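Local coordinates for flavodoxin (Lactobacillus reuteri, PDB 5VEG), which binds flavin mononucleotide and, associated with a 1,2-propanediol-utilisation bacterial microcompartment, probably serves as a low-potential electron donor to redox enzymes, at residues L98-D103 and D133-A138; V82-T87 and G115-G120. All coordinates share one frame; numbering follows the deposited sequence.

Contact 1 of 2, residues L98-D103 and D133-A138; sequences LDFYDD and DHFDDA. With CD (cadmium ion), chain E; NA (sodium ion), chain F.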
ATOM      1  N   LEU A  98      -6.134  -6.470 -10.408  1.00 30.63           N
ATOM      2  CA  LEU A  98      -6.095  -5.681 -11.639  1.00 26.97           C
ATOM      3  C   LEU A  98      -7.284  -4.740 -11.731  1.00 30.53           C
ATOM      4  O   LEU A  98      -7.149  -3.593 -12.166  1.00 32.50           O
ATOM      5  CB  LEU A  98      -6.051  -6.602 -12.859  1.00 28.28           C
ATOM      6  CG  LEU A  98      -4.707  -7.315 -13.044  1.00 32.38           C
ATOM      7  CD1 LEU A  98      -4.881  -8.463 -14.042  1.00 41.09           C
ATOM      8  CD2 LEU A  98      -3.649  -6.336 -13.515  1.00 32.35           C
ATOM      9  N   ASP A  99      -8.457  -5.207 -11.323  1.00 31.67           N
ATOM     10  CA  ASP A  99      -9.636  -4.352 -11.381  1.00 29.42           C
ATOM     11  C   ASP A  99      -9.516  -3.173 -10.422  1.00 27.15           C
ATOM     12  O   ASP A  99      -9.724  -2.013 -10.809  1.00 32.32           O
ATOM     13  CB  ASP A  99     -10.871  -5.172 -11.068  1.00 28.81           C
ATOM     14  CG  ASP A  99     -12.097  -4.322 -11.051  1.00 27.95           C
ATOM     15  OD1 ASP A  99     -12.330  -3.649 -12.071  1.00 28.97           O
ATOM     16  OD2 ASP A  99     -12.766  -4.292 -10.010  1.00 32.39           O
ATOM     17  N   PHE A 100      -9.174  -3.461  -9.162  1.00 32.36           N
ATOM     18  CA  PHE A 100      -8.890  -2.426  -8.173  1.00 28.66           C
ATOM     19  C   PHE A 100      -7.872  -1.423  -8.692  1.00 28.50           C
ATOM     20  O   PHE A 100      -8.068  -0.208  -8.580  1.00 27.08           O
ATOM     21  CB  PHE A 100      -8.388  -3.093  -6.887  1.00 27.40           C
ATOM     22  CG  PHE A 100      -8.254  -2.160  -5.702  1.00 30.72           C
ATOM     23  CD1 PHE A 100      -7.154  -1.314  -5.578  1.00 27.91           C
ATOM     24  CD2 PHE A 100      -9.186  -2.188  -4.680  1.00 25.59           C
ATOM     25  CE1 PHE A 100      -7.014  -0.490  -4.474  1.00 31.43           C
ATOM     26  CE2 PHE A 100      -9.043  -1.378  -3.570  1.00 28.99           C
ATOM     27  CZ  PHE A 100      -7.961  -0.530  -3.469  1.00 31.00           C
ATOM     28  N   TYR A 101      -6.757  -1.924  -9.238  1.00 29.15           N
ATOM     29  CA  TYR A 101      -5.722  -1.060  -9.802  1.00 31.45           C
ATOM     30  C   TYR A 101      -6.291  -0.144 -10.883  1.00 30.20           C
ATOM     31  O   TYR A 101      -6.053   1.068 -10.874  1.00 32.26           O
ATOM     32  CB  TYR A 101      -4.590  -1.930 -10.358  1.00 29.46           C
ATOM     33  CG  TYR A 101      -3.583  -1.236 -11.255  1.00 30.08           C
ATOM     34  CD1 TYR A 101      -2.613  -0.386 -10.724  1.00 28.54           C
ATOM     35  CD2 TYR A 101      -3.559  -1.481 -12.625  1.00 23.73           C
ATOM     36  CE1 TYR A 101      -1.666   0.218 -11.539  1.00 35.04           C
ATOM     37  CE2 TYR A 101      -2.619  -0.879 -13.452  1.00 36.35           C
ATOM     38  CZ  TYR A 101      -1.670  -0.035 -12.906  1.00 35.42           C
ATOM     39  OH  TYR A 101      -0.739   0.569 -13.729  1.00 38.84           O
ATOM     40  N   ASP A 102      -7.040  -0.715 -11.834  1.00 32.99           N
ATOM     41  CA  ASP A 102      -7.641   0.086 -12.900  1.00 30.95           C
ATOM     42  C   ASP A 102      -8.655   1.085 -12.345  1.00 33.17           C
ATOM     43  O   ASP A 102      -8.643   2.270 -12.714  1.00 36.57           O
ATOM     44  CB  ASP A 102      -8.286  -0.843 -13.934  1.00 33.61           C
ATOM     45  CG  ASP A 102      -8.922  -0.087 -15.096  1.00 47.19           C
ATOM     46  OD1 ASP A 102      -8.221   0.702 -15.767  1.00 49.07           O
ATOM     47  OD2 ASP A 102     -10.131  -0.291 -15.342  1.00 51.20           O
ATOM     48  N   ASP A 103      -9.521   0.641 -11.429  1.00 34.86           N
ATOM     49  CA  ASP A 103     -10.498   1.555 -10.840  1.00 31.35           C
ATOM     50  C   ASP A 103      -9.830   2.696 -10.085  1.00 33.09           C
ATOM     51  O   ASP A 103     -10.357   3.814 -10.053  1.00 32.94           O
ATOM     52  CB  ASP A 103     -11.427   0.803  -9.898  1.00 30.60           C
ATOM     53  CG  ASP A 103     -12.334  -0.165 -10.620  1.00 32.10           C
ATOM     54  OD1 ASP A 103     -12.346  -0.203 -11.875  1.00 35.38           O
ATOM     55  OD2 ASP A 103     -13.035  -0.887  -9.905  1.00 32.67           O
ATOM     56  N   ASP A 133       5.684   0.058  -7.705  1.00 24.91           N
ATOM     57  CA  ASP A 133       5.832   1.167  -8.641  1.00 25.05           C
ATOM     58  C   ASP A 133       4.550   1.410  -9.422  1.00 27.26           C
ATOM     59  O   ASP A 133       4.179   2.566  -9.669  1.00 29.69           O
ATOM     60  CB  ASP A 133       6.976   0.898  -9.617  1.00 28.00           C
ATOM     61  CG  ASP A 133       8.311   0.752  -8.926  1.00 36.42           C
ATOM     62  OD1 ASP A 133       8.568   1.541  -7.993  1.00 32.06           O
ATOM     63  OD2 ASP A 133       9.096  -0.148  -9.314  1.00 34.03           O
ATOM     64  N   HIS A 134       3.858   0.338  -9.826  1.00 24.13           N
ATOM     65  CA  HIS A 134       2.603   0.515 -10.559  1.00 24.82           C
ATOM     66  C   HIS A 134       1.543   1.194  -9.697  1.00 25.57           C
ATOM     67  O   HIS A 134       0.842   2.100 -10.163  1.00 29.11           O
ATOM     68  CB  HIS A 134       2.090  -0.830 -11.071  1.00 26.08           C
ATOM     69  CG  HIS A 134       2.845  -1.325 -12.260  1.00 36.03           C
ATOM     70  ND1 HIS A 134       3.351  -2.605 -12.342  1.00 34.19           N
ATOM     71  CD2 HIS A 134       3.209  -0.699 -13.403  1.00 32.20           C
ATOM     72  CE1 HIS A 134       3.974  -2.752 -13.496  1.00 35.70           C
ATOM     73  NE2 HIS A 134       3.893  -1.613 -14.161  1.00 32.43           N
ATOM     74  N   PHE A 135       1.388   0.758  -8.443  1.00 26.28           N
ATOM     75  CA  PHE A 135       0.348   1.366  -7.617  1.00 25.49           C
ATOM     76  C   PHE A 135       0.692   2.797  -7.246  1.00 30.62           C
ATOM     77  O   PHE A 135      -0.207   3.645  -7.147  1.00 25.41           O
ATOM     78  CB  PHE A 135       0.080   0.532  -6.367  1.00 24.45           C
ATOM     79  CG  PHE A 135      -0.959  -0.532  -6.582  1.00 30.30           C
ATOM     80  CD1 PHE A 135      -2.319  -0.212  -6.550  1.00 24.28           C
ATOM     81  CD2 PHE A 135      -0.586  -1.838  -6.862  1.00 26.51           C
ATOM     82  CE1 PHE A 135      -3.278  -1.178  -6.762  1.00 28.23           C
ATOM     83  CE2 PHE A 135      -1.543  -2.820  -7.080  1.00 26.88           C
ATOM     84  CZ  PHE A 135      -2.893  -2.491  -7.031  1.00 30.33           C
ATOM     85  N   ASP A 136       1.979   3.087  -7.043  1.00 26.74           N
ATOM     86  CA  ASP A 136       2.380   4.463  -6.785  1.00 26.42           C
ATOM     87  C   ASP A 136       2.051   5.355  -7.978  1.00 33.84           C
ATOM     88  O   ASP A 136       1.509   6.459  -7.816  1.00 32.63           O
ATOM     89  CB  ASP A 136       3.870   4.534  -6.453  1.00 29.59           C
ATOM     90  CG  ASP A 136       4.241   5.839  -5.776  1.00 35.38           C
ATOM     91  OD1 ASP A 136       4.245   6.866  -6.470  1.00 39.81           O
ATOM     92  OD2 ASP A 136       4.495   5.842  -4.553  1.00 40.73           O
ATOM     93  N   ASP A 137       2.361   4.884  -9.187  1.00 31.67           N
ATOM     94  CA  ASP A 137       1.939   5.604 -10.387  1.00 37.24           C
ATOM     95  C   ASP A 137       0.417   5.733 -10.462  1.00 30.80           C
ATOM     96  O   ASP A 137      -0.100   6.787 -10.841  1.00 33.36           O
ATOM     97  CB  ASP A 137       2.479   4.903 -11.636  1.00 38.14           C
ATOM     98  CG  ASP A 137       3.970   5.153 -11.851  1.00 35.88           C
ATOM     99  OD1 ASP A 137       4.534   6.065 -11.208  1.00 42.27           O
ATOM    100  OD2 ASP A 137       4.572   4.443 -12.674  1.00 39.01           O
ATOM    101  N   ALA A 138      -0.327   4.676 -10.126  1.00 28.81           N
ATOM    102  CA  ALA A 138      -1.781   4.780 -10.231  1.00 31.59           C
ATOM    103  C   ALA A 138      -2.323   5.853  -9.293  1.00 38.68           C
ATOM    104  O   ALA A 138      -3.229   6.619  -9.660  1.00 35.53           O
ATOM    105  CB  ALA A 138      -2.447   3.440  -9.936  1.00 24.95           C
TER
HETATM  106 CD    CD E 202     -14.371  -2.561 -11.005  1.00 33.25          CD
HETATM  107 NA    NA F 203     -12.940  -3.557 -14.325  1.00 29.80          NA
HETATM  108  O   HOH W   1       0.845   2.489 -13.067  1.00 43.19           O
HETATM  109  O   HOH W   2     -12.026  -1.541 -13.976  1.00 30.66           O
HETATM  110  O   HOH W   3     -15.484  -2.591  -8.707  1.00 39.87           O
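Tyr-101 and Phe-135 join two neighbouring helices, 98-105 and 130-141, that cover the same face of the parallel sheet in this flavodoxin fold. The short helix segments run roughly parallel, 31° apart, with axes 10.2 Å from each other at closest approach. Tyr-101 carries most of the contact. Its CG is anti to the backbone N (chi1 167°), which sends the ring across toward 133-138. The pair is T-shaped: the tyrosine edge meets the phenylalanine face with the ring planes at 73°, and Tyr-101 CD1 sits over the centre of the Phe-135 ring, 4.0 Å above its plane. Phe-135 CZ also meets Tyr-101 CB. At its own edge Phe-135 meets Phe-100, edge to edge, with CE1 4.1 Å from Phe-100 CD1. Farther along the tyrosine, CE1 lies 3.7 Å from Ala-138 CB. Tyr-101 CE1 is also 3.4 Å from His-134 O, which lies at the ring edge, in its plane.

A water links the polar ends. It is 2.6 Å from Tyr-101 OH and donates to His-134 O at 2.9 Å. That oxygen also accepts the helical bond from Ala-138 N.

The side of 98-103 turned away from the other helix holds cadmium. Asp-99 binds it through both carboxylate oxygens and Asp-103, one turn on, through OD2; Asp-99 OD1 also binds sodium. The interface itself is aromatic and apolar, with no direct hydrogen bond between the segments. Its polar link is the water, while the aspartates that hold the metals leave their negative charge on the far side, where the ions probably offset it.

Contact 2 of 2, residues V82-T87 and G115-G120; sequences VVCAYT and GVAGSG. With FMN (flavin mononucleotide), chain D.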
ATOM      1  N   VAL A  82      -3.542   3.060   1.455  1.00 28.38           N
ATOM      2  CA  VAL A  82      -2.331   2.244   1.401  1.00 26.59           C
ATOM      3  C   VAL A  82      -2.638   0.966   0.637  1.00 26.81           C
ATOM      4  O   VAL A  82      -3.643   0.303   0.916  1.00 26.47           O
ATOM      5  CB  VAL A  82      -1.788   1.911   2.807  1.00 28.93           C
ATOM      6  CG1 VAL A  82      -0.550   0.979   2.715  1.00 23.60           C
ATOM      7  CG2 VAL A  82      -1.439   3.186   3.554  1.00 25.15           C
ATOM      8  N   VAL A  83      -1.762   0.614  -0.317  1.00 26.60           N
ATOM      9  CA  VAL A  83      -1.773  -0.695  -0.976  1.00 26.28           C
ATOM     10  C   VAL A  83      -0.467  -1.425  -0.667  1.00 29.14           C
ATOM     11  O   VAL A  83       0.627  -0.875  -0.854  1.00 22.35           O
ATOM     12  CB  VAL A  83      -1.969  -0.569  -2.499  1.00 26.12           C
ATOM     13  CG1 VAL A  83      -1.947  -1.938  -3.151  1.00 27.24           C
ATOM     14  CG2 VAL A  83      -3.302   0.157  -2.835  1.00 23.35           C
ATOM     15  N   CYS A  84      -0.582  -2.667  -0.209  1.00 27.84           N
ATOM     16  CA  CYS A  84       0.561  -3.540   0.024  1.00 28.97           C
ATOM     17  C   CYS A  84       0.369  -4.776  -0.845  1.00 33.72           C
ATOM     18  O   CYS A  84      -0.524  -5.578  -0.581  1.00 29.90           O
ATOM     19  CB  CYS A  84       0.684  -3.924   1.501  1.00 21.73           C
ATOM     20  SG  CYS A  84       0.838  -2.534   2.673  1.00 30.43           S
ATOM     21  N   ALA A  85       1.196  -4.948  -1.880  1.00 26.22           N
ATOM     22  CA  ALA A  85       0.923  -6.011  -2.838  1.00 27.22           C
ATOM     23  C   ALA A  85       2.210  -6.591  -3.404  1.00 27.93           C
ATOM     24  O   ALA A  85       3.204  -5.882  -3.588  1.00 24.86           O
ATOM     25  CB  ALA A  85       0.052  -5.523  -3.997  1.00 24.81           C
ATOM     26  N   TYR A  86       2.153  -7.883  -3.734  1.00 26.31           N
ATOM     27  CA  TYR A  86       3.315  -8.602  -4.242  1.00 23.12           C
ATOM     28  C   TYR A  86       3.486  -8.365  -5.739  1.00 31.34           C
ATOM     29  O   TYR A  86       2.625  -7.794  -6.417  1.00 28.07           O
ATOM     30  CB  TYR A  86       3.181 -10.107  -3.975  1.00 26.43           C
ATOM     31  CG  TYR A  86       2.000 -10.749  -4.688  1.00 28.79           C
ATOM     32  CD1 TYR A  86       2.102 -11.176  -6.013  1.00 27.60           C
ATOM     33  CD2 TYR A  86       0.777 -10.923  -4.034  1.00 30.83           C
ATOM     34  CE1 TYR A  86       1.006 -11.769  -6.674  1.00 32.16           C
ATOM     35  CE2 TYR A  86      -0.318 -11.504  -4.682  1.00 30.24           C
ATOM     36  CZ  TYR A  86      -0.197 -11.922  -5.996  1.00 32.18           C
ATOM     37  OH  TYR A  86      -1.281 -12.494  -6.638  1.00 35.21           O
ATOM     38  N   THR A  87       4.622  -8.838  -6.248  1.00 25.31           N
ATOM     39  CA  THR A  87       4.935  -8.911  -7.665  1.00 27.85           C
ATOM     40  C   THR A  87       5.194 -10.375  -8.018  1.00 32.09           C
ATOM     41  O   THR A  87       5.804 -11.112  -7.233  1.00 29.02           O
ATOM     42  CB  THR A  87       6.167  -8.054  -7.997  1.00 26.04           C
ATOM     43  OG1 THR A  87       5.943  -6.689  -7.591  1.00 26.34           O
ATOM     44  CG2 THR A  87       6.458  -8.101  -9.481  1.00 27.20           C
ATOM     45  N   GLY A 115       0.220   5.853   0.268  1.00 22.87           N
ATOM     46  CA  GLY A 115       1.537   5.240   0.349  1.00 22.86           C
ATOM     47  C   GLY A 115       1.429   3.841  -0.204  1.00 23.63           C
ATOM     48  O   GLY A 115       0.366   3.218  -0.148  1.00 24.84           O
ATOM     49  N   VAL A 116       2.518   3.351  -0.779  1.00 24.27           N
ATOM     50  CA  VAL A 116       2.520   2.009  -1.347  1.00 20.39           C
ATOM     51  C   VAL A 116       3.716   1.248  -0.790  1.00 24.54           C
ATOM     52  O   VAL A 116       4.804   1.813  -0.614  1.00 20.17           O
ATOM     53  CB  VAL A 116       2.534   2.034  -2.896  1.00 21.43           C
ATOM     54  CG1 VAL A 116       2.515   0.619  -3.432  1.00 23.35           C
ATOM     55  CG2 VAL A 116       1.304   2.765  -3.452  1.00 25.64           C
ATOM     56  N   ALA A 117       3.501  -0.027  -0.470  1.00 24.74           N
ATOM     57  CA  ALA A 117       4.568  -0.863   0.059  1.00 25.93           C
ATOM     58  C   ALA A 117       4.418  -2.260  -0.525  1.00 23.57           C
ATOM     59  O   ALA A 117       3.358  -2.627  -1.038  1.00 25.76           O
ATOM     60  CB  ALA A 117       4.546  -0.880   1.603  1.00 21.48           C
ATOM     61  N   GLY A 118       5.490  -3.047  -0.465  1.00 24.73           N
ATOM     62  CA  GLY A 118       5.413  -4.388  -0.999  1.00 22.96           C
ATOM     63  C   GLY A 118       6.543  -5.261  -0.504  1.00 26.51           C
ATOM     64  O   GLY A 118       7.643  -4.780  -0.218  1.00 22.20           O
ATOM     65  N   SER A 119       6.250  -6.545  -0.381  1.00 26.08           N
ATOM     66  CA  SER A 119       7.283  -7.553  -0.195  1.00 24.52           C
ATOM     67  C   SER A 119       7.462  -8.277  -1.521  1.00 25.71           C
ATOM     68  O   SER A 119       6.479  -8.670  -2.159  1.00 23.75           O
ATOM     69  CB  SER A 119       6.907  -8.547   0.910  1.00 28.09           C
ATOM     70  OG  SER A 119       7.652  -9.752   0.771  1.00 28.89           O
ATOM     71  N   GLY A 120       8.711  -8.406  -1.953  1.00 25.16           N
ATOM     72  CA  GLY A 120       9.014  -9.103  -3.175  1.00 22.62           C
ATOM     73  C   GLY A 120      10.347  -9.806  -2.986  1.00 22.90           C
ATOM     74  O   GLY A 120      10.767 -10.073  -1.858  1.00 28.42           O
TER
HETATM   75  N1  FMN D 201       9.107 -10.757  -6.584  1.00 28.61           N
HETATM   76  C2  FMN D 201       9.448  -9.578  -7.214  1.00 26.68           C
HETATM   77  O2  FMN D 201       9.764  -8.602  -6.540  1.00 26.30           O
HETATM   78  N3  FMN D 201       9.450  -9.496  -8.591  1.00 26.36           N
HETATM   79  C4  FMN D 201       9.111 -10.593  -9.356  1.00 26.62           C
HETATM   80  O4  FMN D 201       9.116 -10.488 -10.577  1.00 30.30           O
HETATM   81  C4A FMN D 201       8.770 -11.795  -8.733  1.00 26.60           C
HETATM   82  N5  FMN D 201       8.424 -12.911  -9.476  1.00 29.94           N
HETATM   83  C5A FMN D 201       8.085 -14.084  -8.813  1.00 32.47           C
HETATM   84  C6  FMN D 201       7.737 -15.232  -9.533  1.00 41.91           C
HETATM   85  C7  FMN D 201       7.398 -16.412  -8.861  1.00 36.20           C
HETATM   86  C7M FMN D 201       7.024 -17.651  -9.628  1.00 34.70           C
HETATM   87  C8  FMN D 201       7.418 -16.453  -7.471  1.00 36.61           C
HETATM   88  C8M FMN D 201       7.059 -17.725  -6.753  1.00 35.59           C
HETATM   89  C9  FMN D 201       7.769 -15.318  -6.746  1.00 28.54           C
HETATM   90  C9A FMN D 201       8.088 -14.140  -7.421  1.00 31.14           C
HETATM   91  N10 FMN D 201       8.421 -13.023  -6.687  1.00 27.14           N
HETATM   92  C10 FMN D 201       8.773 -11.863  -7.340  1.00 28.83           C
HETATM   93  C1' FMN D 201       8.482 -13.118  -5.192  1.00 26.14           C
HETATM   94  C2' FMN D 201       7.247 -12.723  -4.395  1.00 29.21           C
HETATM   95  O2' FMN D 201       6.886 -11.412  -4.748  1.00 29.62           O
HETATM   96  C3' FMN D 201       7.716 -12.726  -2.951  1.00 31.24           C
HETATM   97  O3' FMN D 201       7.992 -14.039  -2.501  1.00 31.22           O
HETATM   98  C4' FMN D 201       6.715 -12.089  -2.009  1.00 28.19           C
HETATM   99  O4' FMN D 201       7.285 -12.052  -0.725  1.00 25.70           O
HETATM  100  C5' FMN D 201       5.446 -12.921  -1.934  1.00 29.45           C
HETATM  101  O5' FMN D 201       4.513 -12.160  -1.194  1.00 30.96           O
HETATM  102  P   FMN D 201       3.218 -12.858  -0.538  1.00 29.93           P
HETATM  103  O1P FMN D 201       3.697 -13.830   0.519  1.00 32.54           O
HETATM  104  O2P FMN D 201       2.412 -11.748   0.113  1.00 30.55           O
HETATM  105  O3P FMN D 201       2.447 -13.614  -1.578  1.00 29.91           O
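Thr-87 and Gly-120, from the two segments, border the pyrimidine end of the flavin. Thr-87 sits above the flavin plane at its N3 rim, with CG2 3.4 Å from FMN N3. Its CG2 is anti to the backbone N, while OG1 turns to the backbone N of Thr-131. Gly-120 comes to the ring edge instead: its CA lies near the flavin plane, 3.5 Å from FMN O2. A side chain on the glycine would run into that oxygen. The Tyr-86 ring lies beside the phosphate, its CD2 near FMN O3P, and its OH is hydrogen-bonded to Glu-96.

The ribityl chain runs across the ends of the two segments and is bonded to both. FMN O2' donates to Thr-87 O at 2.7 Å, and FMN O4' donates to Ser-119 OG at 2.8 Å. That serine oxygen also bonds to the backbone O of Leu-155, so it is held from two directions.

Behind the cofactor the chains pair as parallel strands. Ala-117 N donates to Val-83 O at 3.0 Å, nearly straight at 170°. Ala-85 N then donates to Ala-117 O, lying in that carbonyl plane, at 3.3 Å. The bond from Val-83 N to Gly-115 O is weak. Cys-84 CA makes a close CA-H...O contact with Ala-117 O, 3.1 Å away. On one face of the sheet Cys-84 SG meets Ala-117 CB, and helix 43-56 covers both through Val-47. Val-83 and Val-116 lie on the other face; helix 130-141 covers both, and Phe-100 of helix 98-105 also touches Val-83.

Past the paired residues the segments draw apart: Ala-85 O and Ser-119 N are 4.5 Å apart. Binding FMN at the C-terminal ends of the strands of a five-stranded parallel sheet, order 2-1-3-4-5, is characteristic of the flavodoxin fold.

From the N terminus the four segments come as 82-87, 98-103, 115-120 and 133-138, so the contacts alternate and their loops cross. Contact 2 closes first: strand 113-120 returns beside strand 80-85 after the crossover through helix 98-105, completing a right-handed beta-alpha-beta unit. Contact 1 closes next, when helix 130-141 reaches the helix of that crossover. The two meet in the core. Phe-135 CD1 rests on Val-83 CG1 and Phe-135 CB on Val-116 CG1, while Phe-100 reaches Val-83 CG2. Together they bind a helical layer to the middle of the sheet, with the FMN at the C-terminal ends of its strands.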